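Local structure of quinoline 2-oxidoreductase medium subunit (Pseudomonas putida, 1T3Q) at residues C[117-122]-C[153-158]; C[192-197]-C[213-218]; C[199-204]-C[233-238]. The protein binds FAD as the medium subunit of a molybdenum hydroxylase acting on quinoline, its flavin probably passing on electrons taken from the substrate. One frame throughout, in Å; residues are numbered along the deposited sequence.

Contact 1: C[117-122]-C[153-158]; sequences HADAGA and KGHYFT. With FAD (flavin-adenine dinucleotide), chain R.
At the wall of the FAD pocket, the turn leaving helix 111-117 packs His117, Ala118, Asp119 and Ala120 against His155 and Tyr156 at the tip of a short beta hairpin. The pairing shows how a few backbone groups and three aromatic rings can dock one turn on another. Tyr156 N donates to Ala118 O at 2.8 Å, Ala118 having left the helix with positive phi. Next, Ala120 N points at His155 ND1, 2.9 Å away and in the ring plane, a bond that needs ND1 to be without its proton. Beside it, Asp119 OD1 meets His155 CE1 at the ring edge while closing an Asx turn, with Gly121 N as donor at 2.6 Å. A chi1 of -56° sets Tyr156 CG anti to the carbonyl carbon, beside the backbone N; farther out, Tyr156 CE1 lies 3.3 Å from His117 NE2. These two rings meet obliquely, their planes 50° apart. One water gathers the polar ends: it donates to Asp119 OD2 at 2.7 Å and also bonds His117 NE2 and Tyr156 OH. His155 CE1 stands 3.5 Å above the plane of the Tyr156 ring, toward its rim, while Tyr156 CG lies over the centre of the His155 ring. An alanine in place of His155 would probably leave Ala120 N without this acceptor and the Tyr156 ring freer to turn. Toward the cofactor, Ala122 CB lies 3.1 Å from FAD O2, and His117 CB packs by the ribose. Segment 117-122 thus bridges helix 111-117 and helix 123-130, with the hairpin of strands 152-154 and 157-158, which carries a type II turn and a classic bulge, laid against it.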
loop_
_atom_site.group_PDB
_atom_site.type_symbol
_atom_site.label_atom_id
_atom_site.label_comp_id
_atom_site.label_asym_id
_atom_site.label_seq_id
_atom_site.Cartn_x
_atom_site.Cartn_y
_atom_site.Cartn_z
ATOM N N HIS C 117 31.083 -31.796 -17.218
ATOM C CA HIS C 117 31.094 -31.374 -15.818
ATOM C C HIS C 117 31.955 -32.369 -15.050
ATOM O O HIS C 117 32.713 -31.998 -14.154
ATOM C CB HIS C 117 29.677 -31.337 -15.244
ATOM C CG HIS C 117 29.614 -30.841 -13.831
ATOM N ND1 HIS C 117 30.164 -29.638 -13.439
ATOM C CD2 HIS C 117 29.072 -31.386 -12.717
ATOM C CE1 HIS C 117 29.963 -29.466 -12.146
ATOM N NE2 HIS C 117 29.303 -30.512 -11.683
ATOM N N ALA C 118 31.824 -33.637 -15.423
ATOM C CA ALA C 118 32.598 -34.729 -14.841
ATOM C C ALA C 118 32.536 -34.914 -13.325
ATOM O O ALA C 118 33.567 -35.101 -12.669
ATOM C CB ALA C 118 34.051 -34.610 -15.282
ATOM N N ASP C 119 31.339 -34.857 -12.758
ATOM C CA ASP C 119 31.220 -35.081 -11.324
ATOM C C ASP C 119 31.549 -36.567 -11.134
ATOM O O ASP C 119 31.007 -37.418 -11.838
ATOM C CB ASP C 119 29.794 -34.796 -10.845
ATOM C CG ASP C 119 29.668 -34.857 -9.333
ATOM O OD1 ASP C 119 30.160 -35.835 -8.737
ATOM O OD2 ASP C 119 29.076 -33.932 -8.736
ATOM N N ALA C 120 32.440 -36.874 -10.199
ATOM C CA ALA C 120 32.822 -38.260 -9.954
ATOM C C ALA C 120 31.644 -39.067 -9.421
ATOM O O ALA C 120 31.703 -40.292 -9.363
ATOM C CB ALA C 120 33.980 -38.323 -8.967
ATOM N N GLY C 121 30.573 -38.375 -9.041
ATOM C CA GLY C 121 29.404 -39.058 -8.520
ATOM C C GLY C 121 28.293 -39.168 -9.543
ATOM O O GLY C 121 27.238 -39.725 -9.254
ATOM N N ALA C 122 28.531 -38.653 -10.746
ATOM C CA ALA C 122 27.530 -38.674 -11.810
ATOM C C ALA C 122 27.425 -40.018 -12.525
ATOM O O ALA C 122 28.414 -40.738 -12.665
ATOM C CB ALA C 122 27.834 -37.576 -12.824
ATOM N N LYS C 153 39.025 -38.139 -16.293
ATOM C CA LYS C 153 40.277 -38.294 -15.564
ATOM C C LYS C 153 40.156 -38.183 -14.049
ATOM O O LYS C 153 41.067 -38.583 -13.319
ATOM C CB LYS C 153 41.289 -37.267 -16.075
ATOM C CG LYS C 153 41.515 -37.333 -17.580
ATOM C CD LYS C 153 42.522 -36.292 -18.045
ATOM C CE LYS C 153 43.909 -36.556 -17.476
ATOM N N GLY C 154 39.038 -37.636 -13.582
ATOM C CA GLY C 154 38.826 -37.484 -12.154
ATOM C C GLY C 154 37.678 -36.541 -11.853
ATOM O O GLY C 154 36.986 -36.078 -12.761
ATOM N N HIS C 155 37.472 -36.251 -10.574
ATOM C CA HIS C 155 36.398 -35.358 -10.167
ATOM C C HIS C 155 36.604 -33.980 -10.792
ATOM O O HIS C 155 37.581 -33.295 -10.486
ATOM C CB HIS C 155 36.365 -35.248 -8.642
ATOM C CG HIS C 155 35.124 -34.606 -8.114
ATOM N ND1 HIS C 155 33.861 -35.034 -8.462
ATOM C CD2 HIS C 155 34.948 -33.575 -7.253
ATOM C CE1 HIS C 155 32.960 -34.296 -7.839
ATOM N NE2 HIS C 155 33.594 -33.403 -7.098
ATOM N N TYR C 156 35.676 -33.585 -11.663
ATOM C CA TYR C 156 35.738 -32.302 -12.366
ATOM C C TYR C 156 37.025 -32.212 -13.177
ATOM O O TYR C 156 37.607 -31.137 -13.326
ATOM C CB TYR C 156 35.686 -31.124 -11.387
ATOM C CG TYR C 156 34.478 -31.110 -10.478
ATOM C CD1 TYR C 156 33.216 -31.473 -10.948
ATOM C CD2 TYR C 156 34.597 -30.719 -9.145
ATOM C CE1 TYR C 156 32.103 -31.448 -10.113
ATOM C CE2 TYR C 156 33.490 -30.688 -8.302
ATOM C CZ TYR C 156 32.247 -31.055 -8.792
ATOM O OH TYR C 156 31.156 -31.040 -7.955
ATOM N N PHE C 157 37.461 -33.350 -13.705
ATOM C CA PHE C 157 38.697 -33.413 -14.475
ATOM C C PHE C 157 38.507 -34.256 -15.734
ATOM O O PHE C 157 38.306 -35.467 -15.649
ATOM C CB PHE C 157 39.792 -34.028 -13.598
ATOM C CG PHE C 157 41.172 -33.970 -14.194
ATOM C CD1 PHE C 157 42.194 -34.748 -13.658
ATOM C CD2 PHE C 157 41.459 -33.124 -15.264
ATOM C CE1 PHE C 157 43.485 -34.687 -14.178
ATOM C CE2 PHE C 157 42.744 -33.056 -15.789
ATOM C CZ PHE C 157 43.760 -33.839 -15.245
ATOM N N THR C 158 38.568 -33.618 -16.899
ATOM C CA THR C 158 38.410 -34.337 -18.159
ATOM C C THR C 158 39.584 -34.080 -19.101
ATOM O O THR C 158 40.443 -33.241 -18.828
ATOM C CB THR C 158 37.120 -33.929 -18.899
ATOM O OG1 THR C 158 37.265 -32.599 -19.412
ATOM C CG2 THR C 158 35.925 -33.984 -17.962
HETATM P PA FAD R . 25.858 -27.328 -18.044
HETATM O O1A FAD R . 25.559 -27.145 -16.598
HETATM O O2A FAD R . 25.550 -26.347 -18.903
HETATM O O5B FAD R . 27.372 -27.332 -17.936
HETATM C C5B FAD R . 28.197 -28.466 -17.513
HETATM C C4B FAD R . 29.729 -28.086 -17.688
HETATM O O4B FAD R . 30.155 -28.694 -18.971
HETATM C C3B FAD R . 30.163 -26.584 -17.796
HETATM O O3B FAD R . 31.436 -26.372 -17.264
HETATM C C2B FAD R . 30.063 -26.330 -19.331
HETATM O O2B FAD R . 30.919 -25.300 -19.760
HETATM C C1B FAD R . 30.567 -27.627 -19.891
HETATM N N9A FAD R . 29.957 -28.038 -21.155
HETATM C C8A FAD R . 28.622 -28.289 -21.396
HETATM N N7A FAD R . 28.403 -28.859 -22.579
HETATM C C5A FAD R . 29.649 -28.969 -23.150
HETATM C C6A FAD R . 30.115 -29.539 -24.454
HETATM N N6A FAD R . 29.320 -30.035 -25.369
HETATM N N1A FAD R . 31.487 -29.479 -24.661
HETATM C C2A FAD R . 32.360 -28.958 -23.729
HETATM N N3A FAD R . 32.027 -28.413 -22.524
HETATM C C4A FAD R . 30.654 -28.388 -22.298
HETATM N N1 FAD R . 23.684 -35.450 -12.390
HETATM C C2 FAD R . 23.845 -36.768 -12.244
HETATM O O2 FAD R . 24.718 -37.373 -12.814
HETATM N N3 FAD R . 23.115 -37.505 -11.251
HETATM C C4 FAD R . 22.274 -36.875 -10.337
HETATM O O4 FAD R . 21.714 -37.542 -9.496
HETATM C C4X FAD R . 22.150 -35.417 -10.432
HETATM N N5 FAD R . 21.341 -34.728 -9.562
HETATM C C5X FAD R . 21.174 -33.370 -9.758
HETATM C C6 FAD R . 20.331 -32.667 -8.838
HETATM C C7 FAD R . 20.101 -31.296 -8.961
HETATM C C7M FAD R . 19.228 -30.597 -7.942
HETATM C C8 FAD R . 20.716 -30.543 -10.081
HETATM C C8M FAD R . 20.507 -29.061 -10.278
HETATM C C9 FAD R . 21.536 -31.230 -11.015
HETATM C C9A FAD R . 21.784 -32.631 -10.858
HETATM N N10 FAD R . 22.635 -33.414 -11.758
HETATM C C10 FAD R . 22.855 -34.742 -11.550
HETATM C "C1'" FAD R . 23.410 -32.684 -12.798
HETATM C "C2'" FAD R . 22.800 -32.821 -14.223
HETATM O "O2'" FAD R . 23.049 -34.138 -14.723
HETATM C "C3'" FAD R . 23.479 -31.744 -15.073
HETATM O "O3'" FAD R . 22.546 -31.411 -16.110
HETATM C "C4'" FAD R . 24.813 -32.211 -15.714
HETATM O "O4'" FAD R . 25.761 -32.602 -14.716
HETATM C "C5'" FAD R . 25.357 -31.039 -16.483
HETATM O "O5'" FAD R . 24.723 -31.005 -17.900
HETATM P P FAD R . 24.220 -29.693 -18.440
HETATM O O1P FAD R . 23.726 -30.009 -19.856
HETATM O O2P FAD R . 23.331 -29.048 -17.591
HETATM O O3P FAD R . 25.383 -28.800 -18.576
HETATM O O HOH W 1 28.650 -31.325 -9.196
#

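Contact 2: C[192-197]-C[213-218]; sequences LVMAAA and LGAVEE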
loop_
_atom_site.group_PDB
_atom_site.type_symbol
_atom_site.label_atom_id
_atom_site.label_comp_id
_atom_site.label_asym_id
_atom_site.label_seq_id
_atom_site.Cartn_x
_atom_site.Cartn_y
_atom_site.Cartn_z
ATOM N N LEU C 192 25.921 -42.725 -3.195
ATOM C CA LEU C 192 27.114 -42.886 -2.383
ATOM C C LEU C 192 27.971 -43.888 -3.150
ATOM O O LEU C 192 29.198 -43.807 -3.147
ATOM C CB LEU C 192 26.767 -43.445 -1.001
ATOM C CG LEU C 192 26.038 -42.505 -0.034
ATOM C CD1 LEU C 192 25.840 -43.204 1.300
ATOM C CD2 LEU C 192 26.848 -41.230 0.153
ATOM N N VAL C 193 27.298 -44.827 -3.818
ATOM C CA VAL C 193 27.961 -45.857 -4.613
ATOM C C VAL C 193 27.034 -46.373 -5.711
ATOM O O VAL C 193 25.824 -46.502 -5.509
ATOM C CB VAL C 193 28.385 -47.076 -3.746
ATOM C CG1 VAL C 193 29.363 -46.645 -2.663
ATOM C CG2 VAL C 193 27.152 -47.729 -3.117
ATOM N N MET C 194 27.599 -46.647 -6.881
ATOM C CA MET C 194 26.820 -47.192 -7.983
ATOM C C MET C 194 27.607 -48.349 -8.577
ATOM O O MET C 194 28.825 -48.422 -8.419
ATOM C CB MET C 194 26.526 -46.130 -9.046
ATOM C CG MET C 194 27.740 -45.459 -9.672
ATOM S SD MET C 194 27.217 -44.299 -10.958
ATOM C CE MET C 194 26.722 -42.901 -9.991
ATOM N N ALA C 195 26.909 -49.270 -9.230
ATOM C CA ALA C 195 27.566 -50.420 -9.827
ATOM C C ALA C 195 26.805 -50.911 -11.048
ATOM O O ALA C 195 25.581 -50.775 -11.139
ATOM C CB ALA C 195 27.692 -51.547 -8.802
ATOM N N ALA C 196 27.547 -51.473 -11.990
ATOM C CA ALA C 196 26.968 -51.998 -13.212
ATOM C C ALA C 196 27.556 -53.378 -13.427
ATOM O O ALA C 196 28.713 -53.634 -13.087
ATOM C CB ALA C 196 27.301 -51.088 -14.391
ATOM N N ALA C 197 26.751 -54.275 -13.977
ATOM C CA ALA C 197 27.210 -55.628 -14.232
ATOM C C ALA C 197 26.763 -56.043 -15.621
ATOM O O ALA C 197 25.565 -56.062 -15.916
ATOM C CB ALA C 197 26.642 -56.583 -13.189
ATOM N N LEU C 213 32.298 -50.244 -10.704
ATOM C CA LEU C 213 31.786 -49.469 -9.582
ATOM C C LEU C 213 32.077 -47.992 -9.808
ATOM O O LEU C 213 33.164 -47.624 -10.256
ATOM C CB LEU C 213 32.434 -49.920 -8.270
ATOM C CG LEU C 213 31.922 -51.221 -7.641
ATOM C CD1 LEU C 213 32.238 -52.404 -8.544
ATOM C CD2 LEU C 213 32.576 -51.409 -6.286
ATOM N N GLY C 214 31.095 -47.151 -9.502
ATOM C CA GLY C 214 31.275 -45.724 -9.669
ATOM C C GLY C 214 30.962 -44.976 -8.389
ATOM O O GLY C 214 30.361 -45.532 -7.469
ATOM N N ALA C 215 31.378 -43.713 -8.331
ATOM C CA ALA C 215 31.139 -42.855 -7.174
ATOM C C ALA C 215 31.900 -43.288 -5.925
ATOM O O ALA C 215 31.807 -42.645 -4.883
ATOM C CB ALA C 215 29.642 -42.783 -6.877
ATOM N N VAL C 216 32.643 -44.384 -6.020
ATOM C CA VAL C 216 33.421 -44.843 -4.879
ATOM C C VAL C 216 34.754 -44.116 -4.945
ATOM O O VAL C 216 35.272 -43.634 -3.936
ATOM C CB VAL C 216 33.648 -46.366 -4.922
ATOM C CG1 VAL C 216 34.474 -46.800 -3.721
ATOM C CG2 VAL C 216 32.316 -47.083 -4.915
ATOM N N GLU C 217 35.304 -44.038 -6.151
ATOM C CA GLU C 217 36.559 -43.340 -6.374
ATOM C C GLU C 217 36.335 -42.269 -7.434
ATOM O O GLU C 217 35.255 -42.197 -8.023
ATOM C CB GLU C 217 37.652 -44.330 -6.790
ATOM C CG GLU C 217 38.111 -45.185 -5.613
ATOM C CD GLU C 217 39.258 -46.110 -5.944
ATOM O OE1 GLU C 217 39.822 -46.700 -4.999
ATOM O OE2 GLU C 217 39.591 -46.254 -7.141
ATOM N N GLU C 218 37.341 -41.434 -7.670
ATOM C CA GLU C 218 37.217 -40.353 -8.640
ATOM C C GLU C 218 36.928 -40.766 -10.077
ATOM O O GLU C 218 36.502 -39.940 -10.886
ATOM C CB GLU C 218 38.457 -39.464 -8.602
ATOM C CG GLU C 218 38.327 -38.319 -7.615
ATOM C CD GLU C 218 39.420 -37.290 -7.774
ATOM O OE1 GLU C 218 39.748 -36.946 -8.930
ATOM O OE2 GLU C 218 39.946 -36.819 -6.744
#
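Met194 and Gly214 exchange both of their backbone hydrogen bonds: Met194 N donates to Gly214 O at 3.0 Å, and Gly214 N returns the bond to Met194 O at 2.8 Å. The glycine suits the way the methionine begins. Met194 CG stands between its backbone N and carbonyl carbon (chi1 58°), leaning over the neighbouring strand until it is 3.4 Å from Gly214 O. A CB on Gly214 would fall only 2.9 Å from Met194 CG, a clash. One step along, Ala195 and Leu213 form the non-hydrogen-bonded pair, where Ala195 CB approaches Leu213 CG at 4.4 Å and Leu213 CA offers its hydrogen to Met194 O. At the other end Ala215 turns the chain out of the strand with positive phi, and Val216 follows, its CG2 packing 3.7 Å from Val193 CG1, the two side chains crossing. This is the open end of the antiparallel hairpin built from strands 193-202 and 205-214, in the four-stranded sheet of the CO dehydrogenase flavoprotein C-terminal domain. Its two faces are covered by different helices. The face bearing Ala195 and Leu213 rests on Thr272 of helix 261-284, which also meets Val193 through Ile271. Met194 goes to the opposite face, where it touches Phe180 and Glu182 of strand 177-183 and Glu123 and Phe126 of helix 123-130. Farther out, backbone bonds to Tyr183 and Asp181 hold 192-197 to strand 177-183, while Leu251 and Pro253 back Val216.

Contact 3: C[199-204]-C[233-238]; sequences LSMQGG and KVIDES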
loop_
_atom_site.group_PDB
_atom_site.type_symbol
_atom_site.label_atom_id
_atom_site.label_comp_id
_atom_site.label_asym_id
_atom_site.label_seq_id
_atom_site.Cartn_x
_atom_site.Cartn_y
_atom_site.Cartn_z
ATOM N N LEU C 199 26.885 -59.100 -18.232
ATOM C CA LEU C 199 27.166 -60.524 -18.302
ATOM C C LEU C 199 26.773 -61.199 -19.598
ATOM O O LEU C 199 25.833 -60.785 -20.280
ATOM C CB LEU C 199 26.451 -61.259 -17.168
ATOM C CG LEU C 199 26.682 -60.780 -15.740
ATOM C CD1 LEU C 199 25.828 -61.615 -14.800
ATOM C CD2 LEU C 199 28.154 -60.889 -15.382
ATOM N N SER C 200 27.511 -62.253 -19.917
ATOM C CA SER C 200 27.247 -63.074 -21.083
ATOM C C SER C 200 27.057 -64.463 -20.482
ATOM O O SER C 200 27.960 -64.995 -19.832
ATOM C CB SER C 200 28.435 -63.069 -22.039
ATOM O OG SER C 200 28.199 -63.959 -23.115
ATOM N N MET C 201 25.874 -65.032 -20.669
ATOM C CA MET C 201 25.576 -66.344 -20.119
ATOM C C MET C 201 25.335 -67.368 -21.219
ATOM O O MET C 201 24.549 -67.138 -22.136
ATOM C CB MET C 201 24.337 -66.270 -19.223
ATOM C CG MET C 201 24.378 -65.185 -18.153
ATOM S SD MET C 201 25.591 -65.469 -16.845
ATOM C CE MET C 201 24.609 -66.414 -15.683
ATOM N N GLN C 202 26.026 -68.497 -21.121
ATOM C CA GLN C 202 25.876 -69.580 -22.082
ATOM C C GLN C 202 25.351 -70.712 -21.215
ATOM O O GLN C 202 26.120 -71.437 -20.583
ATOM C CB GLN C 202 27.229 -69.949 -22.685
ATOM C CG GLN C 202 27.171 -70.298 -24.159
ATOM C CD GLN C 202 27.809 -69.241 -25.043
ATOM O OE1 GLN C 202 28.985 -68.912 -24.888
ATOM N NE2 GLN C 202 27.037 -68.712 -25.982
ATOM N N GLY C 203 24.031 -70.847 -21.182
ATOM C CA GLY C 203 23.413 -71.848 -20.338
ATOM C C GLY C 203 23.187 -71.098 -19.042
ATOM O O GLY C 203 22.773 -69.940 -19.068
ATOM N N GLY C 204 23.458 -71.731 -17.910
ATOM C CA GLY C 204 23.286 -71.042 -16.645
ATOM C C GLY C 204 24.665 -70.704 -16.122
ATOM O O GLY C 204 24.862 -70.519 -14.924
ATOM N N LYS C 233 31.571 -69.502 -13.996
ATOM C CA LYS C 233 30.812 -69.860 -12.810
ATOM C C LYS C 233 29.303 -69.700 -12.913
ATOM O O LYS C 233 28.796 -68.863 -13.662
ATOM C CB LYS C 233 31.344 -69.077 -11.602
ATOM C CG LYS C 233 32.778 -69.453 -11.264
ATOM C CD LYS C 233 33.227 -68.923 -9.925
ATOM C CE LYS C 233 34.636 -69.390 -9.627
ATOM N NZ LYS C 233 35.577 -68.944 -10.692
ATOM N N VAL C 234 28.593 -70.555 -12.184
ATOM C CA VAL C 234 27.145 -70.490 -12.124
ATOM C C VAL C 234 26.959 -69.405 -11.080
ATOM O O VAL C 234 27.392 -69.560 -9.937
ATOM C CB VAL C 234 26.529 -71.801 -11.596
ATOM C CG1 VAL C 234 25.039 -71.610 -11.349
ATOM C CG2 VAL C 234 26.760 -72.922 -12.597
ATOM N N ILE C 235 26.335 -68.302 -11.473
ATOM C CA ILE C 235 26.149 -67.187 -10.564
ATOM C C ILE C 235 24.995 -67.340 -9.581
ATOM O O ILE C 235 23.823 -67.288 -9.954
ATOM C CB ILE C 235 25.985 -65.876 -11.357
ATOM C CG1 ILE C 235 27.250 -65.628 -12.183
ATOM C CG2 ILE C 235 25.732 -64.708 -10.405
ATOM C CD1 ILE C 235 27.180 -64.424 -13.095
ATOM N N ASP C 236 25.347 -67.542 -8.317
ATOM C CA ASP C 236 24.360 -67.663 -7.258
ATOM C C ASP C 236 24.756 -66.688 -6.155
ATOM O O ASP C 236 25.740 -65.957 -6.294
ATOM C CB ASP C 236 24.285 -69.102 -6.726
ATOM C CG ASP C 236 25.586 -69.579 -6.106
ATOM O OD1 ASP C 236 25.651 -70.773 -5.744
ATOM O OD2 ASP C 236 26.538 -68.780 -5.972
ATOM N N GLU C 237 23.994 -66.673 -5.067
ATOM C CA GLU C 237 24.269 -65.756 -3.967
ATOM C C GLU C 237 25.712 -65.747 -3.478
ATOM O O GLU C 237 26.330 -64.684 -3.387
ATOM C CB GLU C 237 23.330 -66.048 -2.792
ATOM N N SER C 238 26.258 -66.918 -3.167
ATOM C CA SER C 238 27.629 -66.990 -2.667
ATOM C C SER C 238 28.661 -66.518 -3.689
ATOM O O SER C 238 29.652 -65.884 -3.328
ATOM C CB SER C 238 27.960 -68.419 -2.222
ATOM O OG SER C 238 27.873 -69.325 -3.306
#
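Leu199 opens the contact, its CD1 meeting CD1 of Ile235 tip to tip at 3.6 Å. The two side chains reach this point in a similar way. Leu199 CG and Ile235 CG1 both stand anti to the carbonyl carbon, and in Ile235 the chain then runs out straight (chi2 175°), carrying CD1 to the far end of its reach. Two residues on, Met201 comes from the same side of strand 193-202 but by a longer route. It is bent at chi2 and again at chi3 (-89°), which folds its methyl back toward the isoleucine: Met201 CE lies 4.2 Å from Ile235 CD1, the two chains crossing obliquely. A single terminal methyl of Ile235 is therefore shared by two residues of the strand. The chain next turns through Gly203, whose backbone angles call for glycine, and at Gly204 it comes back toward 233-238. Here the contact is made by main chain, Gly204 O lying 3.6 Å from Val234 CA and 3.7 Å from Val234 CG1. The glycine sits in the turn joining the two strands of a hairpin, 193-202 and 205-214, and Val234 in the loop that leads into helix 237-248. Asp236 is the N-cap of that helix, and its OD2 takes a bond from Ser238 OG at 3.0 Å and another from Thr239 OG1. Helix 261-284 packs on the same side chains: Ala279 touches Leu199, Ala283 touches Met201, and Ile276 and Ala280 touch Ile235. Between 199-204 and 233-238 the chemistry is thus apolar packing plus one carbonyl resting on a valine, with no directional bond to fix the register; the directed tie is next door, where the Lys233 backbone bonds Cys206 of strand 205-214.

In the fold
The three contacts trace a path from the cofactor to the far end of the chain. Contact 1 borders the FAD, and contact 2, its centre 13 Å away, touches it directly: Glu218 OE1 probably accepts a hydrogen bond from His155 N at 2.9 Å, and Met194 CE packs 3.3 Å from Gly121 O. The side chain of Met194 also lies about 4 Å from that of the FAD-binding Glu123 and about 7 Å from the flavin nucleotide itself. Contact 3 shares strand 193-202 with contact 2, centres 22 Å apart, but its nearest atoms remain about 19 Å from contact 1, away from the annotated FAD sites.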